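Local coordinates for uncharacterized protein MJ1062 (Methanocaldococcus jannaschii, PDB 3EO4) that is of unknown function, but this domain of a longer protein is GNAT-like and probably transfers acyl groups, the whole chain perhaps also hexosyl groups, at residues Trp30-Ile36 against Leu96-Phe100. Sequence-based numbering, arbitrary orientation.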
loop_
_atom_site.group_PDB
_atom_site.type_symbol
_atom_site.label_atom_id
_atom_site.label_comp_id
_atom_site.label_asym_id
_atom_site.label_seq_id
_atom_site.Cartn_x
_atom_site.Cartn_y
_atom_site.Cartn_z
ATOM N N TRP A 30 2.553 1.930 1.094
ATOM C CA TRP A 30 2.962 3.099 0.335
ATOM C C TRP A 30 4.480 3.348 0.400
ATOM O O TRP A 30 5.113 3.583 -0.616
ATOM C CB TRP A 30 2.242 4.318 0.862
ATOM C CG TRP A 30 0.781 4.348 0.564
ATOM C CD1 TRP A 30 0.127 3.810 -0.534
ATOM C CD2 TRP A 30 -0.216 4.989 1.362
ATOM N NE1 TRP A 30 -1.231 4.090 -0.452
ATOM C CE2 TRP A 30 -1.463 4.813 0.702
ATOM C CE3 TRP A 30 -0.174 5.715 2.566
ATOM C CZ2 TRP A 30 -2.663 5.332 1.219
ATOM C CZ3 TRP A 30 -1.363 6.215 3.085
ATOM C CH2 TRP A 30 -2.600 6.030 2.391
ATOM N N ARG A 31 5.057 3.300 1.588
ATOM C CA ARG A 31 6.498 3.564 1.740
ATOM C C ARG A 31 7.425 2.480 1.202
ATOM O O ARG A 31 8.654 2.678 1.159
ATOM C CB ARG A 31 6.836 3.812 3.224
ATOM C CG ARG A 31 6.076 5.003 3.795
ATOM C CD ARG A 31 6.651 5.416 5.149
ATOM N NE ARG A 31 7.596 6.531 5.011
ATOM C CZ ARG A 31 8.910 6.410 4.846
ATOM N NH1 ARG A 31 9.648 7.510 4.723
ATOM N NH2 ARG A 31 9.489 5.203 4.805
ATOM N N SER A 32 6.860 1.318 0.888
ATOM C CA SER A 32 7.626 0.188 0.380
ATOM C C SER A 32 7.520 0.141 -1.127
ATOM O O SER A 32 8.021 -0.764 -1.751
ATOM C CB SER A 32 7.159 -1.131 1.003
ATOM O OG SER A 32 7.240 -1.080 2.431
ATOM N N ASN A 33 6.862 1.131 -1.716
ATOM C CA ASN A 33 6.786 1.214 -3.152
ATOM C C ASN A 33 7.997 1.987 -3.698
ATOM O O ASN A 33 8.149 3.165 -3.390
ATOM C CB ASN A 33 5.467 1.880 -3.544
ATOM C CG ASN A 33 5.125 1.667 -4.992
ATOM O OD1 ASN A 33 5.974 1.762 -5.854
ATOM N ND2 ASN A 33 3.862 1.407 -5.268
ATOM N N PRO A 34 8.872 1.314 -4.489
ATOM C CA PRO A 34 10.072 1.899 -5.091
ATOM C C PRO A 34 9.814 3.172 -5.878
ATOM O O PRO A 34 10.733 3.984 -6.032
ATOM C CB PRO A 34 10.559 0.803 -6.055
ATOM C CG PRO A 34 9.986 -0.441 -5.526
ATOM C CD PRO A 34 8.685 -0.088 -4.914
ATOM N N LEU A 35 8.587 3.319 -6.388
ATOM C CA LEU A 35 8.160 4.493 -7.137
ATOM C C LEU A 35 8.008 5.698 -6.210
ATOM O O LEU A 35 7.967 6.843 -6.659
ATOM C CB LEU A 35 6.796 4.206 -7.816
ATOM C CG LEU A 35 6.654 3.670 -9.235
ATOM C CD1 LEU A 35 7.927 3.044 -9.832
ATOM C CD2 LEU A 35 5.464 2.726 -9.275
ATOM N N ILE A 36 7.874 5.411 -4.923
ATOM C CA ILE A 36 7.786 6.417 -3.893
ATOM C C ILE A 36 9.116 6.562 -3.161
ATOM O O ILE A 36 9.586 7.686 -2.965
ATOM C CB ILE A 36 6.645 6.110 -2.900
ATOM C CG1 ILE A 36 5.298 6.262 -3.623
ATOM C CG2 ILE A 36 6.670 7.081 -1.721
ATOM C CD1 ILE A 36 4.073 5.931 -2.795
ATOM N N LEU A 96 3.134 12.382 1.703
ATOM C CA LEU A 96 3.224 11.262 0.794
ATOM C C LEU A 96 1.816 11.029 0.271
ATOM O O LEU A 96 0.907 10.896 1.061
ATOM C CB LEU A 96 3.692 10.059 1.601
ATOM C CG LEU A 96 3.752 8.612 1.145
ATOM C CD1 LEU A 96 4.322 7.809 2.339
ATOM C CD2 LEU A 96 2.414 8.027 0.769
ATOM N N ILE A 97 1.629 11.059 -1.045
ATOM C CA ILE A 97 0.382 10.638 -1.655
ATOM C C ILE A 97 0.654 9.234 -2.203
ATOM O O ILE A 97 1.514 9.062 -3.071
ATOM C CB ILE A 97 -0.105 11.628 -2.772
ATOM C CG1 ILE A 97 -0.303 13.049 -2.204
ATOM C CG2 ILE A 97 -1.361 11.094 -3.517
ATOM C CD1 ILE A 97 -1.467 13.160 -1.177
ATOM N N GLY A 98 -0.076 8.245 -1.658
ATOM C CA GLY A 98 0.049 6.852 -2.052
ATOM C C GLY A 98 -0.520 6.450 -3.411
ATOM O O GLY A 98 0.070 5.611 -4.067
ATOM N N GLU A 99 -1.646 7.022 -3.848
ATOM C CA GLU A 99 -2.178 6.698 -5.182
ATOM C C GLU A 99 -1.445 7.523 -6.187
ATOM O O GLU A 99 -1.416 8.742 -6.041
ATOM C CB GLU A 99 -3.666 7.045 -5.346
ATOM C CG GLU A 99 -4.551 6.488 -4.310
ATOM C CD GLU A 99 -6.037 6.530 -4.671
ATOM O OE1 GLU A 99 -6.821 6.160 -3.783
ATOM O OE2 GLU A 99 -6.431 6.912 -5.803
ATOM N N PHE A 100 -0.945 6.883 -7.248
ATOM C CA PHE A 100 -0.018 7.512 -8.207
ATOM C C PHE A 100 -0.628 8.425 -9.248
ATOM O O PHE A 100 0.030 9.362 -9.708
ATOM C CB PHE A 100 0.802 6.450 -8.932
ATOM C CG PHE A 100 1.664 5.663 -8.025
ATOM C CD1 PHE A 100 3.018 5.961 -7.920
ATOM C CD2 PHE A 100 1.120 4.639 -7.238
ATOM C CE1 PHE A 100 3.835 5.228 -7.062
ATOM C CE2 PHE A 100 1.920 3.900 -6.392
ATOM C CZ PHE A 100 3.284 4.197 -6.286
#
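Trp30 and Gly98 bring the two backbones to 5.3 Å between their CA atoms, where the last turn of helix 24-31 meets the chain just beyond strand 92-97; from there the chains spread to 8.8 Å between the CA atoms of Leu35 and Phe100. Gly98 CA lies over one face of the indole, 3.4 Å from the centroid of its five-membered ring and 14° off the normal, a CH-pi contact. Having no side chain at Gly98 lets the backbone come this close; a CB there would run into Trp30 NE1. Leu96, with CG anti to its backbone N (chi1 171°), splits its methyls between neighbours: CD2 packs 3.7 Å from Trp30 CB, and CD1 meets the aliphatic part of Arg31 at CG, while the charged end of Arg31 forms a salt bridge through NH1 with a bound MES, probably from the crystallisation liquor. With an alanine in place of Trp30 the indole is gone, and Gly98 CA would probably lose the face it rests on and a gap open beside Leu96 CD2, with only the CB contact remaining. Farther along, the Phe100 ring fits among three side chains. Leu35 CB approaches obliquely, 3.2 Å from Phe100 CE1, and Ile36 CG1 sits 3.9 Å from that same carbon. Asn33 ND2 comes in at the ring edge, 3.0 Å from Phe100 CZ, with amide and ring planes 53° apart. That amide is held at both ends: OD1 caps the helix 34-37 by accepting from Leu35 N, while ND2 donates to Ser32 O of the second subunit, a bond the partner chain returns. Between the segments, then, the chemistry is mainly apolar and aromatic packing, joining the N-terminal helices to the last strand of the five-stranded antiparallel sheet, with the polar end of Asn33 serving the helix start and the dimer interface.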